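Local atomic coordinates of Ro sixty-related protein, RSR (Deinococcus radiodurans, PDB entry 2NVO), a protein that binds several small RNAs that accumulate during recovery from ultraviolet irradiation and contributes to the resistance of the bacterium to that irradiation. Residues A[272-275]-A[276-280]; A[314-317]-A[318-321]; A[384-387]-A[388-392]. All blocks are in the same frame, centred on the assembly; numbering follows the deposited sequence.

How the contacts relate
The three contacts follow one another along the chain, contact 1 in helix 271-283, contact 2 at the start of helix 315-326 and contact 3 where a loop enters helix 388-402. Contacts 1 and 2 belong to the TROVE domain of HEAT-like helical repeats, contact 3 to the VWFA-like domain that closes the horseshoe into a ring. Contact 2 is the middle piece: its centre lies about 12 Å from each of the others, and it touches both, through Ala321 against Leu275 and through Leu319 against Leu386 and Met390. Contacts 1 and 3, about 20 Å apart between centres, do not meet. Helix 315-326 thus carries the packing from the repeat side across to the VWFA-like domain.

Contact 1. Residues A[272-275]-A[276-280]; sequences TWLL and RNLGN
Asn277 lies over one face of the Trp273 indole, one helical turn on, and most of this contact is built from that pair. Its amide plane is stacked on the ring at only 22°, and ND2 sits 3.1 Å from CE2 of Trp273. CB of Asn277 stands 3.7 Å from the centroid of the Trp273 six-membered ring, almost on the normal, a CH-pi contact. A chi1 of -176° puts the Trp273 indole beside its own carbonyl carbon, on the side of the next turn. The guanidinium of Arg276 brings NH1 to 3.6 Å from CD1 of Trp273, its plane steeply inclined to the ring.

Hydrogen bonds fix the amide. ND2 of Asn277 donates to the carbonyl O of Trp273 at 2.7 Å, and OD1 of Asn277 accepts from ND2 of Asn280 at 3.0 Å, so both ends are gripped and its rotation is set. The helix is kinked here: the N of Gly279 and of Asn280 make no bond to the preceding turn.

Apolar contact comes from Leu274, whose CD1 meets CD2 of Leu278 at 4.1 Å.

Helix 271-283 belongs to the TROVE domain of HEAT-like repeats, and residues up to Asn277 lie in a probable RNA-binding region. Trp273 packs on Tyr262, Ala265 and Met266 of helix 259-266, Leu274 and Leu278 reach helix 292-302, and Leu275 and Leu278 rest on helix 315-326.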
ATOM      1  N   THR A 272       3.292  11.511   7.197  1.00 26.18           N
ATOM      2  CA  THR A 272       3.686  10.524   6.202  1.00 26.58           C
ATOM      3  C   THR A 272       4.774  11.083   5.292  1.00 26.60           C
ATOM      4  O   THR A 272       5.819  10.455   5.107  1.00 24.93           O
ATOM      5  CB  THR A 272       2.484  10.076   5.369  1.00 26.59           C
ATOM      6  OG1 THR A 272       1.407   9.725   6.250  1.00 29.42           O
ATOM      7  CG2 THR A 272       2.855   8.874   4.511  1.00 32.44           C
ATOM      8  N   TRP A 273       4.529  12.276   4.753  1.00 26.57           N
ATOM      9  CA  TRP A 273       5.507  12.984   3.933  1.00 27.73           C
ATOM     10  C   TRP A 273       6.817  13.120   4.681  1.00 26.10           C
ATOM     11  O   TRP A 273       7.897  12.831   4.149  1.00 24.22           O
ATOM     12  CB  TRP A 273       4.994  14.386   3.560  1.00 29.37           C
ATOM     13  CG  TRP A 273       5.922  15.135   2.633  1.00 28.65           C
ATOM     14  CD1 TRP A 273       5.869  15.155   1.264  1.00 32.76           C
ATOM     15  CD2 TRP A 273       7.049  15.952   2.996  1.00 29.69           C
ATOM     16  NE1 TRP A 273       6.885  15.933   0.760  1.00 33.86           N
ATOM     17  CE2 TRP A 273       7.621  16.434   1.800  1.00 30.18           C
ATOM     18  CE3 TRP A 273       7.620  16.330   4.216  1.00 27.85           C
ATOM     19  CZ2 TRP A 273       8.741  17.265   1.787  1.00 32.70           C
ATOM     20  CZ3 TRP A 273       8.733  17.155   4.202  1.00 30.80           C
ATOM     21  CH2 TRP A 273       9.283  17.612   2.995  1.00 34.35           C
ATOM     22  N   LEU A 274       6.711  13.583   5.925  1.00 23.54           N
ATOM     23  CA  LEU A 274       7.879  13.816   6.759  1.00 24.64           C
ATOM     24  C   LEU A 274       8.701  12.540   6.929  1.00 20.44           C
ATOM     25  O   LEU A 274       9.934  12.562   6.863  1.00 18.53           O
ATOM     26  CB  LEU A 274       7.450  14.363   8.124  1.00 23.57           C
ATOM     27  CG  LEU A 274       8.639  14.762   8.993  1.00 20.81           C
ATOM     28  CD1 LEU A 274       9.526  15.726   8.227  1.00 18.89           C
ATOM     29  CD2 LEU A 274       8.202  15.364  10.327  1.00 22.45           C
ATOM     30  N   LEU A 275       8.008  11.429   7.158  1.00 20.25           N
ATOM     31  CA  LEU A 275       8.685  10.150   7.357  1.00 22.74           C
ATOM     32  C   LEU A 275       9.539   9.754   6.151  1.00 19.62           C
ATOM     33  O   LEU A 275      10.694   9.345   6.306  1.00 21.16           O
ATOM     34  CB  LEU A 275       7.675   9.060   7.697  1.00 20.21           C
ATOM     35  CG  LEU A 275       7.163   9.171   9.129  1.00 18.49           C
ATOM     36  CD1 LEU A 275       5.955   8.263   9.356  1.00 18.24           C
ATOM     37  CD2 LEU A 275       8.280   8.852  10.085  1.00 17.40           C
ATOM     38  N   ARG A 276       8.995   9.905   4.951  1.00 22.66           N
ATOM     39  CA  ARG A 276       9.764   9.535   3.764  1.00 23.78           C
ATOM     40  C   ARG A 276      10.718  10.613   3.272  1.00 25.45           C
ATOM     41  O   ARG A 276      11.405  10.413   2.277  1.00 22.30           O
ATOM     42  CB  ARG A 276       8.857   9.057   2.627  1.00 29.25           C
ATOM     43  CG  ARG A 276       7.834  10.055   2.150  1.00 31.02           C
ATOM     44  CD  ARG A 276       7.220   9.602   0.821  1.00 35.50           C
ATOM     45  NE  ARG A 276       5.808   9.977   0.738  1.00 41.49           N
ATOM     46  CZ  ARG A 276       5.355  11.100   0.185  1.00 39.03           C
ATOM     47  NH1 ARG A 276       6.202  11.969  -0.362  1.00 37.88           N
ATOM     48  NH2 ARG A 276       4.048  11.350   0.172  1.00 43.95           N
ATOM     49  N   ASN A 277      10.792  11.744   3.979  1.00 24.68           N
ATOM     50  CA  ASN A 277      11.603  12.854   3.496  1.00 21.50           C
ATOM     51  C   ASN A 277      12.754  13.286   4.401  1.00 23.44           C
ATOM     52  O   ASN A 277      13.451  14.261   4.101  1.00 24.27           O
ATOM     53  CB  ASN A 277      10.713  14.044   3.103  1.00 26.25           C
ATOM     54  CG  ASN A 277      10.084  13.872   1.730  1.00 26.80           C
ATOM     55  OD1 ASN A 277      10.745  14.056   0.716  1.00 32.09           O
ATOM     56  ND2 ASN A 277       8.804  13.532   1.692  1.00 27.81           N
ATOM     57  N   LEU A 278      12.965  12.556   5.492  1.00 17.58           N
ATOM     58  CA  LEU A 278      14.059  12.851   6.402  1.00 18.96           C
ATOM     59  C   LEU A 278      15.432  12.899   5.698  1.00 22.47           C
ATOM     60  O   LEU A 278      16.258  13.780   5.964  1.00 19.43           O
ATOM     61  CB  LEU A 278      14.063  11.860   7.568  1.00 16.78           C
ATOM     62  CG  LEU A 278      12.760  11.874   8.385  1.00 18.42           C
ATOM     63  CD1 LEU A 278      12.746  10.736   9.384  1.00 17.82           C
ATOM     64  CD2 LEU A 278      12.591  13.223   9.113  1.00 13.72           C
ATOM     65  N   GLY A 279      15.684  11.946   4.807  1.00 25.77           N
ATOM     66  CA  GLY A 279      16.946  11.921   4.085  1.00 18.19           C
ATOM     67  C   GLY A 279      17.092  13.132   3.180  1.00 21.22           C
ATOM     68  O   GLY A 279      18.136  13.788   3.154  1.00 26.07           O
ATOM     69  N   ASN A 280      16.035  13.426   2.439  1.00 19.07           N
ATOM     70  CA  ASN A 280      15.980  14.611   1.595  1.00 27.78           C
ATOM     71  C   ASN A 280      16.246  15.920   2.348  1.00 30.38           C
ATOM     72  O   ASN A 280      16.630  16.920   1.740  1.00 30.31           O
ATOM     73  CB  ASN A 280      14.622  14.686   0.890  1.00 28.20           C
ATOM     74  CG  ASN A 280      14.540  13.772  -0.328  1.00 34.79           C
ATOM     75  OD1 ASN A 280      15.562  13.348  -0.864  1.00 33.50           O
ATOM     76  ND2 ASN A 280      13.322  13.476  -0.771  1.00 33.09           N
TER

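Contact 2. Residues A[314-317]-A[318-321]; sequences HPLD and ALKA
Between 314-317 and 318-321 the backbone forms the N-cap and the first two turns of helix 315-326, in which Leu319 N, Lys320 N and Ala321 N bond to the carbonyls of Pro315, Leu316 and Asp317, while the bond from Ala318 N to the O of His314 is weak. The helix start is capped by a capping box formed by His314, the N-cap residue, and Asp317.

The two side chains each accept one backbone N-H, His314 from Leu316 and Asp317 from His314. ND1 of His314 takes the N-H of Leu316 at 3.1 Å, with the donor tilted 17° from the imidazole plane; a chi1 of -171° at His314 carries the ring out over the helix start. In the reverse direction OD2 of Asp317 receives the backbone N-H of His314 at 2.9 Å, a nearly straight bond at 168° that comes in from above the carboxylate plane. ND1 thus satisfies a first-turn amide that has no carbonyl of a preceding turn to bond to, while OD2 ties the backbone of the N-cap residue back to the turn. The negative carboxylate would also interact favourably with the helix dipole. Pro315 follows directly, and its CD lies over one face of the imidazole, 3.1 Å above the plane, toward the rim.

The helix also joins domains. Pro315 and Leu319 lean on Phe351 of helix 341-354, whereas Leu316 reaches Ala394 and Met395 of helix 388-402 in the VWFA-like domain, so this capped helix start forms part of the junction that closes the ring. Along the helix itself the one apolar side-chain contact is made by methyl groups, CD2 of Leu316 lying 4.2 Å from CD2 of Leu319.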
ATOM      1  N   HIS A 314       1.826   3.009  10.731  1.00 12.52           N
ATOM      2  CA  HIS A 314       2.001   1.646  11.183  1.00 12.96           C
ATOM      3  C   HIS A 314       3.400   1.579  11.775  1.00 13.65           C
ATOM      4  O   HIS A 314       4.272   2.313  11.348  1.00 14.11           O
ATOM      5  CB  HIS A 314       1.872   0.703   9.994  1.00 15.71           C
ATOM      6  CG  HIS A 314       1.816  -0.743  10.369  1.00 14.19           C
ATOM      7  ND1 HIS A 314       2.948  -1.498  10.579  1.00 13.66           N
ATOM      8  CD2 HIS A 314       0.764  -1.571  10.567  1.00 12.55           C
ATOM      9  CE1 HIS A 314       2.595  -2.736  10.876  1.00 12.73           C
ATOM     10  NE2 HIS A 314       1.278  -2.804  10.885  1.00 11.02           N
ATOM     11  N   PRO A 315       3.612   0.721  12.778  1.00 10.08           N
ATOM     12  CA  PRO A 315       4.958   0.639  13.347  1.00 11.00           C
ATOM     13  C   PRO A 315       6.045   0.374  12.280  1.00 11.03           C
ATOM     14  O   PRO A 315       7.115   0.958  12.365  1.00 10.07           O
ATOM     15  CB  PRO A 315       4.844  -0.513  14.355  1.00 12.88           C
ATOM     16  CG  PRO A 315       3.386  -0.547  14.719  1.00 10.98           C
ATOM     17  CD  PRO A 315       2.657  -0.170  13.458  1.00 12.13           C
ATOM     18  N   LEU A 316       5.761  -0.479  11.296  1.00 12.90           N
ATOM     19  CA  LEU A 316       6.699  -0.733  10.195  1.00 12.77           C
ATOM     20  C   LEU A 316       6.986   0.511   9.338  1.00 12.87           C
ATOM     21  O   LEU A 316       8.048   0.620   8.725  1.00 16.48           O
ATOM     22  CB  LEU A 316       6.186  -1.870   9.311  1.00 14.38           C
ATOM     23  CG  LEU A 316       6.268  -3.238   9.971  1.00 14.27           C
ATOM     24  CD1 LEU A 316       5.680  -4.295   9.041  1.00 14.47           C
ATOM     25  CD2 LEU A 316       7.724  -3.545  10.311  1.00 11.16           C
ATOM     26  N   ASP A 317       6.032   1.428   9.270  1.00 13.32           N
ATOM     27  CA  ASP A 317       6.256   2.711   8.612  1.00 13.31           C
ATOM     28  C   ASP A 317       7.357   3.467   9.337  1.00 14.36           C
ATOM     29  O   ASP A 317       8.226   4.060   8.709  1.00 11.56           O
ATOM     30  CB  ASP A 317       4.988   3.566   8.630  1.00 17.03           C
ATOM     31  CG  ASP A 317       3.913   3.049   7.700  1.00 21.20           C
ATOM     32  OD1 ASP A 317       4.265   2.355   6.717  1.00 23.07           O
ATOM     33  OD2 ASP A 317       2.711   3.347   7.947  1.00 20.82           O
ATOM     34  N   ALA A 318       7.320   3.442  10.670  1.00  9.50           N
ATOM     35  CA  ALA A 318       8.331   4.132  11.436  1.00 11.93           C
ATOM     36  C   ALA A 318       9.657   3.388  11.344  1.00  9.45           C
ATOM     37  O   ALA A 318      10.705   4.005  11.254  1.00  7.56           O
ATOM     38  CB  ALA A 318       7.889   4.301  12.906  1.00 11.49           C
ATOM     39  N   LEU A 319       9.606   2.056  11.374  1.00  9.77           N
ATOM     40  CA  LEU A 319      10.839   1.280  11.276  1.00 10.63           C
ATOM     41  C   LEU A 319      11.501   1.558   9.920  1.00  6.96           C
ATOM     42  O   LEU A 319      12.687   1.808   9.867  1.00  8.32           O
ATOM     43  CB  LEU A 319      10.590  -0.223  11.481  1.00  8.33           C
ATOM     44  CG  LEU A 319      11.854  -1.101  11.484  1.00  9.01           C
ATOM     45  CD1 LEU A 319      12.956  -0.544  12.392  1.00 10.97           C
ATOM     46  CD2 LEU A 319      11.515  -2.568  11.864  1.00  8.59           C
ATOM     47  N   LYS A 320      10.727   1.534   8.842  1.00  9.21           N
ATOM     48  CA  LYS A 320      11.282   1.803   7.513  1.00  9.50           C
ATOM     49  C   LYS A 320      11.908   3.202   7.452  1.00 11.47           C
ATOM     50  O   LYS A 320      13.030   3.379   6.966  1.00  8.65           O
ATOM     51  CB  LYS A 320      10.214   1.646   6.425  1.00 10.13           C
ATOM     52  CG  LYS A 320      10.693   2.099   5.042  1.00 13.90           C
ATOM     53  CD  LYS A 320       9.556   2.129   4.029  1.00 16.51           C
ATOM     54  CE  LYS A 320      10.065   2.535   2.641  1.00 22.48           C
ATOM     55  NZ  LYS A 320       9.069   2.215   1.573  1.00 19.16           N
ATOM     56  N   ALA A 321      11.190   4.203   7.965  1.00  9.66           N
ATOM     57  CA  ALA A 321      11.726   5.564   7.942  1.00 11.40           C
ATOM     58  C   ALA A 321      13.050   5.670   8.681  1.00  8.72           C
ATOM     59  O   ALA A 321      13.966   6.340   8.225  1.00 11.48           O
ATOM     60  CB  ALA A 321      10.690   6.593   8.480  1.00 11.05           C
TER

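Contact 3. Residues A[384-387]-A[388-392]; sequences PGLT and PNMAA
Met390 reaches back from the first turn of its helix to the loop that leads into it, and its side chain meets three residues of the loop in turn. CB stands 3.3 Å from OG1 of Thr387. With CG anti to the backbone N (chi1 -173°), the chain runs out alongside the loop, and CG comes to 4.0 Å from CD1 of Leu386. SD then lies against the same methyl, 3.8 Å from CD1 of Leu386, before the bend at chi3 (-62°) turns CE to within 3.5 Å of the carbonyl O of Gly385.

Thr387 is the N-cap residue of helix 388-402, and its hydroxyl makes the capping bond. OG1, placed between the backbone N and the carbonyl carbon, accepts from Met390 N at 3.0 Å, and the carbonyl O of Thr387 receives Ala391 N at 2.9 Å, so the residue caps the helix start with both its side chain and its backbone. Leu386 just before it is the centre of an inverse gamma turn, its weak bond running from Thr387 N to Gly385 O. The site belongs to the VWFA-like domain, and the Pro388 side chain is about 7 Å from that of Ser374, a ligand of the calcium ion in the MIDAS-like motif.

Beyond the turn, Leu386 and Met390 both pack on Leu319 and Leu323 of helix 315-326 in the repeat domain, and Met390 also touches Leu426 and Met430 of helix 426-432.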
ATOM      1  N   PRO A 384      16.712  -0.826   3.293  1.00 12.32           N
ATOM      2  CA  PRO A 384      18.085  -1.193   3.652  1.00 12.90           C
ATOM      3  C   PRO A 384      18.199  -1.582   5.121  1.00 11.06           C
ATOM      4  O   PRO A 384      17.856  -0.788   5.991  1.00 12.25           O
ATOM      5  CB  PRO A 384      18.863   0.104   3.409  1.00 18.12           C
ATOM      6  CG  PRO A 384      17.824   1.176   3.599  1.00 16.03           C
ATOM      7  CD  PRO A 384      16.619   0.603   2.929  1.00 12.90           C
ATOM      8  N   GLY A 385      18.680  -2.784   5.400  1.00 10.78           N
ATOM      9  CA  GLY A 385      18.830  -3.224   6.769  1.00  7.53           C
ATOM     10  C   GLY A 385      17.594  -3.864   7.377  1.00  6.57           C
ATOM     11  O   GLY A 385      17.666  -4.384   8.488  1.00  6.45           O
ATOM     12  N   LEU A 386      16.461  -3.848   6.685  1.00  5.89           N
ATOM     13  CA  LEU A 386      15.265  -4.486   7.262  1.00  6.50           C
ATOM     14  C   LEU A 386      15.361  -5.999   7.000  1.00  5.12           C
ATOM     15  O   LEU A 386      14.856  -6.485   6.011  1.00  6.39           O
ATOM     16  CB  LEU A 386      13.973  -3.930   6.657  1.00  6.20           C
ATOM     17  CG  LEU A 386      12.664  -4.522   7.236  1.00  8.02           C
ATOM     18  CD1 LEU A 386      12.619  -4.365   8.733  1.00  5.12           C
ATOM     19  CD2 LEU A 386      11.427  -3.880   6.605  1.00  7.63           C
ATOM     20  N   THR A 387      16.056  -6.713   7.865  1.00  6.13           N
ATOM     21  CA  THR A 387      16.242  -8.156   7.670  1.00  6.20           C
ATOM     22  C   THR A 387      14.942  -8.930   7.882  1.00  6.84           C
ATOM     23  O   THR A 387      14.056  -8.469   8.569  1.00  5.12           O
ATOM     24  CB  THR A 387      17.309  -8.715   8.595  1.00  6.51           C
ATOM     25  OG1 THR A 387      16.888  -8.624   9.964  1.00  6.08           O
ATOM     26  CG2 THR A 387      18.638  -7.965   8.396  1.00  6.93           C
ATOM     27  N   PRO A 388      14.810 -10.094   7.234  1.00  5.28           N
ATOM     28  CA  PRO A 388      13.619 -10.894   7.525  1.00  5.12           C
ATOM     29  C   PRO A 388      13.461 -11.128   9.037  1.00  5.12           C
ATOM     30  O   PRO A 388      12.339 -11.096   9.531  1.00  5.12           O
ATOM     31  CB  PRO A 388      13.885 -12.203   6.774  1.00  5.63           C
ATOM     32  CG  PRO A 388      14.743 -11.757   5.573  1.00  5.12           C
ATOM     33  CD  PRO A 388      15.624 -10.652   6.140  1.00  6.80           C
ATOM     34  N   ASN A 389      14.570 -11.323   9.749  1.00  5.12           N
ATOM     35  CA  ASN A 389      14.553 -11.538  11.195  1.00  5.12           C
ATOM     36  C   ASN A 389      13.972 -10.308  11.910  1.00  6.06           C
ATOM     37  O   ASN A 389      13.088 -10.435  12.737  1.00  5.12           O
ATOM     38  CB  ASN A 389      15.968 -11.874  11.707  1.00  5.64           C
ATOM     39  CG  ASN A 389      16.108 -11.773  13.221  1.00  7.09           C
ATOM     40  OD1 ASN A 389      15.429 -12.480  13.992  1.00  5.87           O
ATOM     41  ND2 ASN A 389      17.036 -10.929  13.659  1.00  8.09           N
ATOM     42  N   MET A 390      14.431  -9.124  11.524  1.00  5.12           N
ATOM     43  CA  MET A 390      13.899  -7.885  12.084  1.00  5.31           C
ATOM     44  C   MET A 390      12.408  -7.723  11.773  1.00  5.63           C
ATOM     45  O   MET A 390      11.616  -7.368  12.653  1.00  5.12           O
ATOM     46  CB  MET A 390      14.699  -6.686  11.574  1.00  5.39           C
ATOM     47  CG  MET A 390      14.324  -5.368  12.238  1.00  5.12           C
ATOM     48  SD  MET A 390      15.183  -3.954  11.519  1.00  9.74           S
ATOM     49  CE  MET A 390      16.891  -4.359  11.882  1.00  9.79           C
ATOM     50  N   ALA A 391      12.025  -7.969  10.522  1.00  5.12           N
ATOM     51  CA  ALA A 391      10.630  -7.814  10.118  1.00  5.85           C
ATOM     52  C   ALA A 391       9.709  -8.754  10.902  1.00  6.24           C
ATOM     53  O   ALA A 391       8.646  -8.332  11.387  1.00  5.12           O
ATOM     54  CB  ALA A 391      10.460  -8.030   8.613  1.00  5.44           C
ATOM     55  N   ALA A 392      10.101 -10.022  10.995  1.00  5.12           N
ATOM     56  CA  ALA A 392       9.334 -11.033  11.705  1.00  5.12           C
ATOM     57  C   ALA A 392       9.228 -10.734  13.220  1.00  7.28           C
ATOM     58  O   ALA A 392       8.179 -10.985  13.850  1.00  5.12           O
ATOM     59  CB  ALA A 392       9.933 -12.429  11.462  1.00  5.12           C
TER